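Local coordinates for protein glycoside hydrolase (Streptococcus pneumoniae serotype 4, PDB 6ORH) that probably hydrolyses alpha-L-fucosidic linkages in host-derived glycans, as expected of an alpha-L-fucosidase of glycoside hydrolase family 29, at residues P222-V227 with G244-T249; L16-D21 with F251-A256; E367-S372 with E425-R430; K374-I379 with I445-T450. The protein carries 2 engineered substitutions. One frame throughout, in Å; residues are numbered along the deposited sequence.

How the interactions relate
Interactions 1 and 2 lie in the TIM-barrel-type catalytic domain, and interactions 3 and 4 in the F5/8 type C beta-sandwich that follows it along the chain. Centres of interactions 1 and 2 are 13 Å apart; the two share the pairing of strands 226-227 and 250-259, and Gln225 joins them by bonding to Ser252 and Gly254. Residues 222-249 of interaction 1 fall between the two segments of interaction 2. Interactions 3 and 4, 11 Å apart between centres, have segments that alternate in sequence, and Ile429, Phe376 and Leu447 pack together between the two sheets. The two pairs do not touch: interaction 2 is about 12 Å from interaction 4 between nearest atoms. Each pair thus ties together its own domain.

Interaction 1: residues P222-V227 with G244-T249; sequences PLWQKV and GDPSGT
Gly244 to Thr249 run alongside Trp224 to Val227 in the same direction, with Asp245 N bonded to Lys226 O (2.9 Å) and Thr249 N to Val227 O. Residues 244-249 form the loop that leads from helix 238-243 into strand 250-259 of the TIM-barrel-type catalytic domain. Between the two bonds the loop folds into a type I beta turn from Asp245 to Gly248. Asp245 braces the turn by an Asx turn, its OD1 taking Ser247 N at 2.8 Å from above the carboxylate plane, while its OD2 is held by Tyr240 OH. The two glycines are the loop residues whose CA atoms come nearest the other segment: Gly244, with positive phi as the chain leaves the helix, directs its CA hydrogen at Trp224 O, 3.3 Å from CA; Gly248 CA packs against Val227 C at 3.6 Å. Pro246 covers one face of the Trp224 indole. Its CA stands 3.9 Å from the centroid of the five-membered ring and only 3° off the ring normal, a CH-pi contact, while its CG touches Trp224 NE1. Outside these segments, Gln389 bonds to the backbone of Leu223 and Gln225, and Arg210 to Trp224 O. Lys226 has CG between its backbone N and carbonyl carbon (chi1 53°), then stretches out fully over the turn, its CE 3.4 Å from Asp245 O. Gln437 serves both ends of the final link, OE1 accepting from the ammonium and NE2 donating to the proline carbonyl, and Lys226 NZ meets Pro246 O at 3.0 Å, from 52° above the carbonyl plane.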
loop_
_atom_site.group_PDB
_atom_site.type_symbol
_atom_site.label_atom_id
_atom_site.label_comp_id
_atom_site.label_asym_id
_atom_site.label_seq_id
_atom_site.Cartn_x
_atom_site.Cartn_y
_atom_site.Cartn_z
ATOM N N PRO A 222 -6.070 -5.254 -3.740
ATOM C CA PRO A 222 -6.254 -6.699 -3.602
ATOM C C PRO A 222 -5.150 -7.506 -4.286
ATOM O O PRO A 222 -4.489 -7.001 -5.191
ATOM C CB PRO A 222 -7.553 -6.974 -4.388
ATOM C CG PRO A 222 -7.637 -5.826 -5.395
ATOM C CD PRO A 222 -7.066 -4.657 -4.651
ATOM N N LEU A 223 -4.959 -8.750 -3.814
ATOM C CA LEU A 223 -4.223 -9.744 -4.594
ATOM C C LEU A 223 -5.130 -10.941 -4.836
ATOM O O LEU A 223 -5.308 -11.788 -3.946
ATOM C CB LEU A 223 -2.902 -10.177 -3.927
ATOM C CG LEU A 223 -2.178 -11.311 -4.694
ATOM C CD1 LEU A 223 -1.752 -10.864 -6.097
ATOM C CD2 LEU A 223 -0.989 -11.894 -3.910
ATOM N N TRP A 224 -5.695 -11.003 -6.052
ATOM C CA TRP A 224 -6.371 -12.200 -6.533
ATOM C C TRP A 224 -5.330 -13.129 -7.152
ATOM O O TRP A 224 -4.574 -12.712 -8.053
ATOM C CB TRP A 224 -7.440 -11.803 -7.571
ATOM C CG TRP A 224 -8.490 -10.911 -6.984
ATOM C CD1 TRP A 224 -8.624 -9.546 -7.061
ATOM C CD2 TRP A 224 -9.600 -11.384 -6.199
ATOM N NE1 TRP A 224 -9.744 -9.128 -6.367
ATOM C CE2 TRP A 224 -10.356 -10.247 -5.843
ATOM C CE3 TRP A 224 -9.983 -12.667 -5.754
ATOM C CZ2 TRP A 224 -11.488 -10.345 -5.029
ATOM C CZ3 TRP A 224 -11.138 -12.772 -4.993
ATOM C CH2 TRP A 224 -11.870 -11.623 -4.657
ATOM N N GLN A 225 -5.240 -14.358 -6.632
ATOM C CA GLN A 225 -4.285 -15.327 -7.169
ATOM C C GLN A 225 -4.932 -16.059 -8.342
ATOM O O GLN A 225 -5.124 -17.277 -8.312
ATOM C CB GLN A 225 -3.839 -16.297 -6.060
ATOM C CG GLN A 225 -3.033 -15.607 -4.970
ATOM C CD GLN A 225 -1.610 -15.289 -5.370
ATOM O OE1 GLN A 225 -1.325 -14.720 -6.428
ATOM N NE2 GLN A 225 -0.662 -15.654 -4.508
ATOM N N LYS A 226 -5.284 -15.285 -9.368
ATOM C CA LYS A 226 -5.975 -15.810 -10.552
ATOM C C LYS A 226 -5.888 -14.732 -11.633
ATOM O O LYS A 226 -5.882 -13.536 -11.312
ATOM C CB LYS A 226 -7.446 -16.192 -10.247
ATOM C CG LYS A 226 -8.318 -15.125 -9.593
ATOM C CD LYS A 226 -9.771 -15.626 -9.443
ATOM C CE LYS A 226 -10.677 -14.624 -8.749
ATOM N NZ LYS A 226 -12.094 -15.117 -8.682
ATOM N N VAL A 227 -5.865 -15.175 -12.901
ATOM C CA VAL A 227 -5.796 -14.282 -14.060
ATOM C C VAL A 227 -6.473 -14.986 -15.226
ATOM O O VAL A 227 -6.741 -16.164 -15.159
ATOM C CB VAL A 227 -4.331 -13.984 -14.449
ATOM C CG1 VAL A 227 -3.611 -13.076 -13.443
ATOM C CG2 VAL A 227 -3.529 -15.240 -14.759
ATOM N N GLY A 244 -3.746 -9.299 -9.755
ATOM C CA GLY A 244 -4.545 -10.332 -10.399
ATOM C C GLY A 244 -5.902 -9.808 -10.878
ATOM O O GLY A 244 -6.116 -8.611 -11.003
ATOM N N ASP A 245 -6.804 -10.762 -11.123
ATOM C CA ASP A 245 -8.045 -10.487 -11.835
ATOM C C ASP A 245 -9.203 -11.047 -11.012
ATOM O O ASP A 245 -9.280 -12.268 -10.812
ATOM C CB ASP A 245 -7.997 -11.187 -13.178
ATOM C CG ASP A 245 -9.129 -10.831 -14.143
ATOM O OD1 ASP A 245 -10.179 -10.315 -13.676
ATOM O OD2 ASP A 245 -8.935 -11.087 -15.358
ATOM N N PRO A 246 -10.127 -10.191 -10.528
ATOM C CA PRO A 246 -11.290 -10.688 -9.806
ATOM C C PRO A 246 -12.094 -11.702 -10.600
ATOM O O PRO A 246 -12.840 -12.485 -10.014
ATOM C CB PRO A 246 -12.169 -9.449 -9.578
ATOM C CG PRO A 246 -11.254 -8.284 -9.727
ATOM C CD PRO A 246 -10.137 -8.735 -10.646
ATOM N N SER A 247 -11.993 -11.657 -11.943
ATOM C CA SER A 247 -12.692 -12.600 -12.789
ATOM C C SER A 247 -11.701 -13.516 -13.498
ATOM O O SER A 247 -11.974 -14.023 -14.577
ATOM C CB SER A 247 -13.545 -11.847 -13.817
ATOM O OG SER A 247 -14.541 -11.059 -13.160
ATOM N N GLY A 248 -10.556 -13.811 -12.853
ATOM C CA GLY A 248 -9.604 -14.712 -13.504
ATOM C C GLY A 248 -10.120 -16.137 -13.745
ATOM O O GLY A 248 -10.969 -16.643 -13.001
ATOM N N THR A 249 -9.610 -16.798 -14.807
ATOM C CA THR A 249 -10.063 -18.106 -15.268
ATOM C C THR A 249 -9.138 -19.246 -14.826
ATOM O O THR A 249 -9.562 -20.403 -14.884
ATOM C CB THR A 249 -10.295 -18.127 -16.792
ATOM O OG1 THR A 249 -9.093 -17.660 -17.397
ATOM C CG2 THR A 249 -11.436 -17.213 -17.179
#

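Interaction 2: residues L16-D21 with F251-A256; sequences LAYLGD and FSIGEA. With EDO (1,2-ethanediol), chain L.
Tyr18 and Leu19 of helix 13-21 reach across to Ile253 of barrel strand 250-259, and these three side chains bury most of the contact. Tyr18 has CG anti to its backbone N (chi1 -172°), which sends the ring off the helix toward the strand. Its CD2 touches Ile253 CD1 at 4.0 Å, and the hydroxyl goes on to Glu255. There Tyr18 OH donates to Glu255 OE2 over a short 2.6 Å, meeting the oxygen on its anti side, somewhat out of the carboxylate plane. Ring and carboxylate stand nearly perpendicular, 83° apart, with OE2 at the edge of the ring. The other oxygen, OE1, accepts from Trp169 NE1, and Glu167 OE2 lies close to Glu255 OE2. Ile253 CD1 sits between the two helix residues: the Leu19 and Ile253 side chains meet tip to tip, Leu19 CG lying 4.0 Å from Ile253 CD1. Leu19 CD1 reaches onward to Phe251 CZ, also 4.0 Å away, and the other methyl, CD2, packs against C1 of a 1,2-ethanediol at 3.6 Å. That molecule, probably from the crystallisation liquor, donates from O1 to Leu19 O at 2.7 Å and is also bonded to Val286 O. Helix 13-21 crosses the strand at 35°, the short axes 10.7 Å apart, with side chains filling the interval. It directly precedes barrel strand 23-27, and Tyr18 reaches in among the barrel strands, touching Leu200 of strand 200-202, Ile209 of strand 209-211 and Pro291 just before strand 292-295, with Lys70 of strand 70-74 in a cation-pi contact with its ring.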
loop_
_atom_site.group_PDB
_atom_site.type_symbol
_atom_site.label_atom_id
_atom_site.label_comp_id
_atom_site.label_asym_id
_atom_site.label_seq_id
_atom_site.Cartn_x
_atom_site.Cartn_y
_atom_site.Cartn_z
ATOM N N LEU A 16 -0.768 -25.090 -3.936
ATOM C CA LEU A 16 -1.067 -24.993 -2.519
ATOM C C LEU A 16 0.195 -25.274 -1.718
ATOM O O LEU A 16 0.393 -24.650 -0.677
ATOM C CB LEU A 16 -2.170 -25.991 -2.158
ATOM C CG LEU A 16 -3.578 -25.527 -2.491
ATOM C CD1 LEU A 16 -4.584 -26.657 -2.282
ATOM C CD2 LEU A 16 -3.950 -24.300 -1.678
ATOM N N ALA A 17 1.025 -26.194 -2.210
ATOM C CA ALA A 17 2.206 -26.562 -1.447
ATOM C C ALA A 17 3.163 -25.365 -1.375
ATOM O O ALA A 17 3.768 -25.052 -0.332
ATOM C CB ALA A 17 2.820 -27.816 -2.044
ATOM N N TYR A 18 3.324 -24.680 -2.515
ATOM C CA TYR A 18 4.203 -23.521 -2.523
ATOM C C TYR A 18 3.661 -22.421 -1.604
ATOM O O TYR A 18 4.448 -21.784 -0.881
ATOM C CB TYR A 18 4.347 -23.005 -3.962
ATOM C CG TYR A 18 5.364 -21.916 -4.211
ATOM C CD1 TYR A 18 6.394 -21.622 -3.311
ATOM C CD2 TYR A 18 5.328 -21.203 -5.412
ATOM C CE1 TYR A 18 7.326 -20.635 -3.587
ATOM C CE2 TYR A 18 6.275 -20.241 -5.709
ATOM C CZ TYR A 18 7.289 -19.967 -4.803
ATOM O OH TYR A 18 8.226 -19.041 -5.136
ATOM N N LEU A 19 2.331 -22.166 -1.652
ATOM C CA LEU A 19 1.749 -21.138 -0.803
ATOM C C LEU A 19 2.029 -21.460 0.667
ATOM O O LEU A 19 2.320 -20.562 1.452
ATOM C CB LEU A 19 0.241 -21.033 -1.092
ATOM C CG LEU A 19 -0.027 -20.368 -2.453
ATOM C CD1 LEU A 19 -1.484 -20.583 -2.850
ATOM C CD2 LEU A 19 0.263 -18.883 -2.343
ATOM N N GLY A 20 1.930 -22.745 0.996
ATOM C CA GLY A 20 2.190 -23.217 2.354
ATOM C C GLY A 20 3.651 -23.018 2.782
ATOM O O GLY A 20 3.952 -22.696 3.946
ATOM N N ASP A 21 4.569 -23.196 1.842
ATOM C CA ASP A 21 6.003 -23.104 2.110
ATOM C C ASP A 21 6.474 -21.661 2.308
ATOM O O ASP A 21 7.419 -21.443 3.060
ATOM C CB ASP A 21 6.804 -23.784 0.994
ATOM C CG ASP A 21 6.813 -25.309 1.107
ATOM O OD1 ASP A 21 6.378 -25.837 2.165
ATOM O OD2 ASP A 21 7.206 -25.944 0.139
ATOM N N PHE A 251 -6.084 -20.418 -11.741
ATOM C CA PHE A 251 -5.381 -20.074 -10.500
ATOM C C PHE A 251 -3.921 -19.788 -10.843
ATOM O O PHE A 251 -3.281 -20.556 -11.576
ATOM C CB PHE A 251 -5.517 -21.205 -9.478
ATOM C CG PHE A 251 -5.153 -20.772 -8.070
ATOM C CD1 PHE A 251 -3.819 -20.614 -7.702
ATOM C CD2 PHE A 251 -6.131 -20.420 -7.155
ATOM C CE1 PHE A 251 -3.479 -20.173 -6.417
ATOM C CE2 PHE A 251 -5.787 -19.992 -5.872
ATOM C CZ PHE A 251 -4.464 -19.871 -5.494
ATOM N N SER A 252 -3.408 -18.669 -10.299
ATOM C CA SER A 252 -2.091 -18.188 -10.708
ATOM C C SER A 252 -1.445 -17.545 -9.480
ATOM O O SER A 252 -2.053 -16.644 -8.904
ATOM C CB SER A 252 -2.293 -17.140 -11.819
ATOM O OG SER A 252 -1.052 -16.453 -12.083
ATOM N N ILE A 253 -0.252 -18.031 -9.089
ATOM C CA ILE A 253 0.473 -17.371 -7.991
ATOM C C ILE A 253 1.288 -16.199 -8.547
ATOM O O ILE A 253 2.145 -16.436 -9.415
ATOM C CB ILE A 253 1.405 -18.394 -7.335
ATOM C CG1 ILE A 253 0.599 -19.516 -6.668
ATOM C CG2 ILE A 253 2.368 -17.725 -6.353
ATOM C CD1 ILE A 253 1.459 -20.664 -6.196
ATOM N N GLY A 254 1.066 -14.994 -8.000
ATOM C CA GLY A 254 1.922 -13.841 -8.339
ATOM C C GLY A 254 3.172 -13.860 -7.451
ATOM O O GLY A 254 3.181 -13.303 -6.350
ATOM N N GLU A 255 4.215 -14.536 -7.932
ATOM C CA GLU A 255 5.432 -14.738 -7.140
ATOM C C GLU A 255 6.166 -13.405 -6.972
ATOM O O GLU A 255 6.403 -12.695 -7.942
ATOM C CB GLU A 255 6.308 -15.723 -7.919
ATOM C CG GLU A 255 7.501 -16.235 -7.139
ATOM C CD GLU A 255 8.265 -17.231 -7.992
ATOM O OE1 GLU A 255 8.824 -16.786 -9.001
ATOM O OE2 GLU A 255 8.302 -18.430 -7.637
ATOM N N ALA A 256 6.574 -13.081 -5.727
ATOM C CA ALA A 256 7.224 -11.796 -5.455
ATOM C C ALA A 256 8.730 -11.997 -5.349
ATOM O O ALA A 256 9.203 -12.362 -4.276
ATOM C CB ALA A 256 6.678 -11.236 -4.158
HETATM C C1 EDO L . 1.881 -17.588 0.589
HETATM O O1 EDO L . 3.102 -18.213 0.391
HETATM C C2 EDO L . 2.078 -16.936 1.886
HETATM O O2 EDO L . 1.045 -16.172 2.246
#

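Interaction 3: residues E367-S372 with E425-R430; sequences ELDLGS and EAQKIR
Glu367 has CG anti to its backbone N (chi1 -177°) and Arg430 has CG anti to its carbonyl carbon (chi1 -76°); with both chains extended further out, the carboxylate reaches the edge of the guanidinium. Arg430 grips one oxygen side-on: NE lies 2.7 Å and NH2 3.0 Å from Glu367 OE1, which is in the guanidinium plane. Both nitrogens approach from the same face of the carboxylate, whose plane is turned 48° from the guanidinium. Arg430 NH1 makes a second salt bridge, to Glu176 of the second subunit, and Trp404, part of a glycan pocket, forms a cation-pi contact with Arg430. Strands 364-370 and 428-436 are antiparallel neighbours in one sheet of the F5/8 type C beta-sandwich. Leu368 and Ile429 form a hydrogen-bonded pair, Leu368 N to Ile429 O 2.7 Å and Ile429 N to Leu368 O 3.0 Å. Leu370 N adds a bond to Gln427 O, just where both chains turn a corner. On the face carrying Glu367 and Lys428, Asp369 lies side by side with Gln427, whose NE2 donates to the syn lone pair of Asp369 OD1 at 3.1 Å. The same oxygen takes Gly371 N at 2.8 Å, closing an Asx turn at the corner. On the other face, toward Leu447 of the second sheet, Leu370 CD1 packs on Ile429 CD1 at 3.6 Å.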
loop_
_atom_site.group_PDB
_atom_site.type_symbol
_atom_site.label_atom_id
_atom_site.label_comp_id
_atom_site.label_asym_id
_atom_site.label_seq_id
_atom_site.Cartn_x
_atom_site.Cartn_y
_atom_site.Cartn_z
ATOM N N GLU A 367 -16.787 -11.965 16.265
ATOM C CA GLU A 367 -16.187 -11.276 17.400
ATOM C C GLU A 367 -15.413 -12.291 18.233
ATOM O O GLU A 367 -15.949 -13.370 18.546
ATOM C CB GLU A 367 -17.270 -10.612 18.258
ATOM C CG GLU A 367 -16.702 -9.806 19.423
ATOM C CD GLU A 367 -17.732 -8.915 20.103
ATOM O OE1 GLU A 367 -18.557 -8.319 19.399
ATOM O OE2 GLU A 367 -17.724 -8.830 21.350
ATOM N N LEU A 368 -14.160 -11.945 18.549
ATOM C CA LEU A 368 -13.304 -12.792 19.376
ATOM C C LEU A 368 -13.254 -12.179 20.766
ATOM O O LEU A 368 -13.080 -10.968 20.895
ATOM C CB LEU A 368 -11.873 -12.844 18.825
ATOM C CG LEU A 368 -11.660 -13.785 17.639
ATOM C CD1 LEU A 368 -12.265 -13.179 16.385
ATOM C CD2 LEU A 368 -10.182 -14.046 17.405
ATOM N N ASP A 369 -13.360 -13.045 21.791
ATOM C CA ASP A 369 -13.123 -12.667 23.177
ATOM C C ASP A 369 -11.914 -13.457 23.673
ATOM O O ASP A 369 -11.994 -14.670 23.797
ATOM C CB ASP A 369 -14.362 -12.965 24.036
ATOM C CG ASP A 369 -14.198 -12.538 25.495
ATOM O OD1 ASP A 369 -13.068 -12.215 25.909
ATOM O OD2 ASP A 369 -15.223 -12.517 26.203
ATOM N N LEU A 370 -10.798 -12.763 23.906
ATOM C CA LEU A 370 -9.535 -13.390 24.259
ATOM C C LEU A 370 -9.562 -13.851 25.715
ATOM O O LEU A 370 -8.660 -14.581 26.139
ATOM C CB LEU A 370 -8.383 -12.402 24.042
ATOM C CG LEU A 370 -8.253 -11.829 22.632
ATOM C CD1 LEU A 370 -7.016 -10.956 22.535
ATOM C CD2 LEU A 370 -8.193 -12.956 21.604
ATOM N N GLY A 371 -10.590 -13.418 26.458
ATOM C CA GLY A 371 -10.776 -13.875 27.834
ATOM C C GLY A 371 -10.073 -12.978 28.859
ATOM O O GLY A 371 -10.445 -12.962 30.032
ATOM N N SER A 372 -9.037 -12.270 28.404
ATOM C CA SER A 372 -8.300 -11.275 29.171
ATOM C C SER A 372 -7.654 -10.298 28.186
ATOM O O SER A 372 -7.558 -10.612 26.996
ATOM C CB SER A 372 -7.277 -11.930 30.077
ATOM O OG SER A 372 -6.239 -12.535 29.320
ATOM N N GLU A 425 -3.746 -2.904 23.441
ATOM C CA GLU A 425 -4.105 -3.868 24.470
ATOM C C GLU A 425 -5.626 -3.993 24.480
ATOM O O GLU A 425 -6.325 -2.993 24.688
ATOM C CB GLU A 425 -3.572 -3.436 25.843
ATOM C CG GLU A 425 -3.825 -4.469 26.933
ATOM C CD GLU A 425 -3.287 -4.099 28.313
ATOM O OE1 GLU A 425 -3.581 -2.985 28.765
ATOM O OE2 GLU A 425 -2.553 -4.908 28.909
ATOM N N ALA A 426 -6.127 -5.208 24.207
ATOM C CA ALA A 426 -7.554 -5.405 24.017
ATOM C C ALA A 426 -7.928 -6.855 24.281
ATOM O O ALA A 426 -7.092 -7.758 24.210
ATOM C CB ALA A 426 -7.981 -4.954 22.633
ATOM N N GLN A 427 -9.206 -7.055 24.592
ATOM C CA GLN A 427 -9.734 -8.368 24.876
ATOM C C GLN A 427 -10.742 -8.773 23.802
ATOM O O GLN A 427 -10.963 -9.967 23.596
ATOM C CB GLN A 427 -10.400 -8.348 26.254
ATOM C CG GLN A 427 -11.030 -9.680 26.622
ATOM C CD GLN A 427 -11.359 -9.747 28.095
ATOM O OE1 GLN A 427 -10.739 -9.069 28.920
ATOM N NE2 GLN A 427 -12.362 -10.547 28.404
ATOM N N LYS A 428 -11.403 -7.774 23.180
ATOM C CA LYS A 428 -12.419 -8.068 22.185
ATOM C C LYS A 428 -12.038 -7.478 20.827
ATOM O O LYS A 428 -11.627 -6.323 20.730
ATOM C CB LYS A 428 -13.796 -7.596 22.649
ATOM C CG LYS A 428 -14.245 -8.261 23.952
ATOM C CD LYS A 428 -15.646 -7.914 24.362
ATOM C CE LYS A 428 -16.027 -8.522 25.697
ATOM N NZ LYS A 428 -17.465 -8.291 25.985
ATOM N N ILE A 429 -12.186 -8.315 19.794
ATOM C CA ILE A 429 -11.830 -7.964 18.422
ATOM C C ILE A 429 -12.988 -8.350 17.513
ATOM O O ILE A 429 -13.614 -9.385 17.727
ATOM C CB ILE A 429 -10.531 -8.709 18.012
ATOM C CG1 ILE A 429 -9.342 -8.400 18.936
ATOM C CG2 ILE A 429 -10.185 -8.441 16.553
ATOM C CD1 ILE A 429 -9.235 -9.354 20.129
ATOM N N ARG A 430 -13.263 -7.547 16.462
ATOM C CA ARG A 430 -14.242 -7.945 15.460
ATOM C C ARG A 430 -13.552 -8.033 14.105
ATOM O O ARG A 430 -12.762 -7.149 13.754
ATOM C CB ARG A 430 -15.396 -6.943 15.334
ATOM C CG ARG A 430 -16.393 -7.055 16.486
ATOM C CD ARG A 430 -17.283 -5.841 16.658
ATOM N NE ARG A 430 -18.231 -6.166 17.736
ATOM C CZ ARG A 430 -19.196 -5.350 18.172
ATOM N NH1 ARG A 430 -19.393 -4.164 17.613
ATOM N NH2 ARG A 430 -19.987 -5.745 19.157
#

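Interaction 4: residues K374-I379 with I445-T450; sequences KTFDVI and ISLYKT
Leu447 lays its CD2 over one face of the Phe376 ring, 4.2 Å from the centroid and offset toward the rim, in a CH-pi contact on the tightly packed side. The same methyl meets Ile379 CG1 at 3.8 Å, and Ile379 CD1 lies beside Ile445 CG2. Ile429 and Leu327 add to this hydrophobic core of the F5/8 type C beta-sandwich. The backbones join antiparallel through a classic beta bulge: Asp377 N and Val378 N both donate to Tyr448 O, while Tyr448 N returns a bond to Val378 O at 2.9 Å. On the other face, Val378 CG1 meets the edge of the Tyr448 ring, whose OH bonds to Glu380 OE1. Equally tight is the grip of Asp377 on Thr450. Asp377 has CG between its backbone N and carbonyl carbon (chi1 56°), which sets CG toward the 445-450 segment; OD1 then accepts Thr450 N (2.8 Å) and OD2 accepts Thr450 OG1 (2.7 Å), each on the syn lone pair. The looser, partly exposed side holds Thr375, whose O lies 3.7 Å from Lys449 CB, and the Lys449 chain, bent at chi2 and chi4. Lys449 NZ gives only a weak salt bridge to Asp377 OD2, 3.4 Å away, and bonds more closely to Thr450 O at 2.8 Å. Two short bonds and a nearby ammonium would favour the charged form of the buried Asp377 and fix its rotation, holding the chain end against the bulge.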
loop_
_atom_site.group_PDB
_atom_site.type_symbol
_atom_site.label_atom_id
_atom_site.label_comp_id
_atom_site.label_asym_id
_atom_site.label_seq_id
_atom_site.Cartn_x
_atom_site.Cartn_y
_atom_site.Cartn_z
ATOM N N LYS A 374 -4.934 -8.637 25.983
ATOM C CA LYS A 374 -3.625 -9.012 25.466
ATOM C C LYS A 374 -3.155 -7.915 24.523
ATOM O O LYS A 374 -3.970 -7.135 24.042
ATOM C CB LYS A 374 -3.692 -10.350 24.716
ATOM C CG LYS A 374 -4.361 -11.475 25.490
ATOM C CD LYS A 374 -4.074 -12.858 24.947
ATOM C CE LYS A 374 -4.770 -13.931 25.760
ATOM N NZ LYS A 374 -4.818 -15.229 25.041
ATOM N N THR A 375 -1.840 -7.866 24.263
ATOM C CA THR A 375 -1.218 -6.799 23.498
ATOM C C THR A 375 -0.700 -7.363 22.176
ATOM O O THR A 375 0.119 -8.284 22.177
ATOM C CB THR A 375 -0.064 -6.167 24.276
ATOM O OG1 THR A 375 -0.693 -5.672 25.458
ATOM C CG2 THR A 375 0.606 -5.020 23.560
ATOM N N PHE A 376 -1.202 -6.785 21.079
ATOM C CA PHE A 376 -0.915 -7.303 19.747
ATOM C C PHE A 376 -0.871 -6.159 18.736
ATOM O O PHE A 376 -1.317 -5.038 19.010
ATOM C CB PHE A 376 -1.934 -8.383 19.378
ATOM C CG PHE A 376 -3.364 -7.892 19.439
ATOM C CD1 PHE A 376 -3.943 -7.250 18.355
ATOM C CD2 PHE A 376 -4.120 -8.073 20.587
ATOM C CE1 PHE A 376 -5.253 -6.793 18.415
ATOM C CE2 PHE A 376 -5.428 -7.612 20.653
ATOM C CZ PHE A 376 -5.990 -6.973 19.566
ATOM N N ASP A 377 -0.308 -6.438 17.550
ATOM C CA ASP A 377 -0.262 -5.465 16.474
ATOM C C ASP A 377 -0.350 -6.161 15.116
ATOM O O ASP A 377 -0.146 -5.497 14.102
ATOM C CB ASP A 377 0.975 -4.561 16.525
ATOM C CG ASP A 377 2.322 -5.282 16.519
ATOM O OD1 ASP A 377 2.359 -6.536 16.587
ATOM O OD2 ASP A 377 3.332 -4.569 16.536
ATOM N N VAL A 378 -0.640 -7.469 15.118
ATOM C CA VAL A 378 -0.814 -8.201 13.864
ATOM C C VAL A 378 -2.020 -9.121 13.974
ATOM O O VAL A 378 -2.129 -9.910 14.911
ATOM C CB VAL A 378 0.420 -9.038 13.479
ATOM C CG1 VAL A 378 0.199 -9.668 12.091
ATOM C CG2 VAL A 378 1.690 -8.207 13.479
ATOM N N ILE A 379 -2.892 -9.097 12.953
ATOM C CA ILE A 379 -3.915 -10.125 12.821
ATOM C C ILE A 379 -3.617 -10.965 11.570
ATOM O O ILE A 379 -3.173 -10.415 10.576
ATOM C CB ILE A 379 -5.347 -9.534 12.818
ATOM C CG1 ILE A 379 -6.406 -10.637 12.934
ATOM C CG2 ILE A 379 -5.560 -8.644 11.582
ATOM C CD1 ILE A 379 -7.854 -10.176 13.167
ATOM N N ILE A 445 -8.038 -17.549 12.535
ATOM C CA ILE A 445 -7.731 -16.174 12.897
ATOM C C ILE A 445 -6.692 -16.245 14.017
ATOM O O ILE A 445 -6.914 -16.964 14.997
ATOM C CB ILE A 445 -8.971 -15.374 13.352
ATOM C CG1 ILE A 445 -10.027 -15.242 12.247
ATOM C CG2 ILE A 445 -8.562 -14.002 13.873
ATOM C CD1 ILE A 445 -11.403 -14.924 12.770
ATOM N N SER A 446 -5.558 -15.574 13.807
ATOM C CA SER A 446 -4.461 -15.520 14.768
ATOM C C SER A 446 -4.116 -14.067 15.080
ATOM O O SER A 446 -4.400 -13.176 14.277
ATOM C CB SER A 446 -3.246 -16.301 14.277
ATOM O OG SER A 446 -3.592 -17.688 14.108
ATOM N N LEU A 447 -3.502 -13.829 16.254
ATOM C CA LEU A 447 -3.042 -12.515 16.668
ATOM C C LEU A 447 -1.610 -12.644 17.177
ATOM O O LEU A 447 -1.298 -13.606 17.894
ATOM C CB LEU A 447 -3.921 -11.986 17.811
ATOM C CG LEU A 447 -5.355 -11.611 17.431
ATOM C CD1 LEU A 447 -6.197 -11.386 18.690
ATOM C CD2 LEU A 447 -5.357 -10.368 16.544
ATOM N N TYR A 448 -0.776 -11.681 16.781
ATOM C CA TYR A 448 0.624 -11.667 17.195
ATOM C C TYR A 448 1.080 -10.266 17.581
ATOM O O TYR A 448 0.507 -9.248 17.178
ATOM C CB TYR A 448 1.561 -12.146 16.080
ATOM C CG TYR A 448 1.127 -13.403 15.376
ATOM C CD1 TYR A 448 1.204 -14.656 15.985
ATOM C CD2 TYR A 448 0.668 -13.345 14.064
ATOM C CE1 TYR A 448 0.827 -15.818 15.331
ATOM C CE2 TYR A 448 0.274 -14.496 13.404
ATOM C CZ TYR A 448 0.350 -15.727 14.027
ATOM O OH TYR A 448 -0.046 -16.858 13.381
ATOM N N LYS A 449 2.171 -10.250 18.361
ATOM C CA LYS A 449 2.934 -9.045 18.611
ATOM C C LYS A 449 4.282 -9.128 17.887
ATOM O O LYS A 449 5.067 -10.049 18.136
ATOM C CB LYS A 449 3.158 -8.894 20.125
ATOM C CG LYS A 449 3.943 -7.651 20.537
ATOM C CD LYS A 449 3.327 -6.346 20.085
ATOM C CE LYS A 449 4.249 -5.152 20.234
ATOM N NZ LYS A 449 5.311 -5.116 19.202
ATOM N N THR A 450 4.574 -8.114 17.069
ATOM C CA THR A 450 5.858 -8.034 16.385
ATOM C C THR A 450 6.987 -7.905 17.403
ATOM O O THR A 450 6.824 -7.290 18.457
ATOM C CB THR A 450 5.945 -6.869 15.390
ATOM O OG1 THR A 450 5.790 -5.609 16.037
ATOM C CG2 THR A 450 4.979 -6.982 14.227
#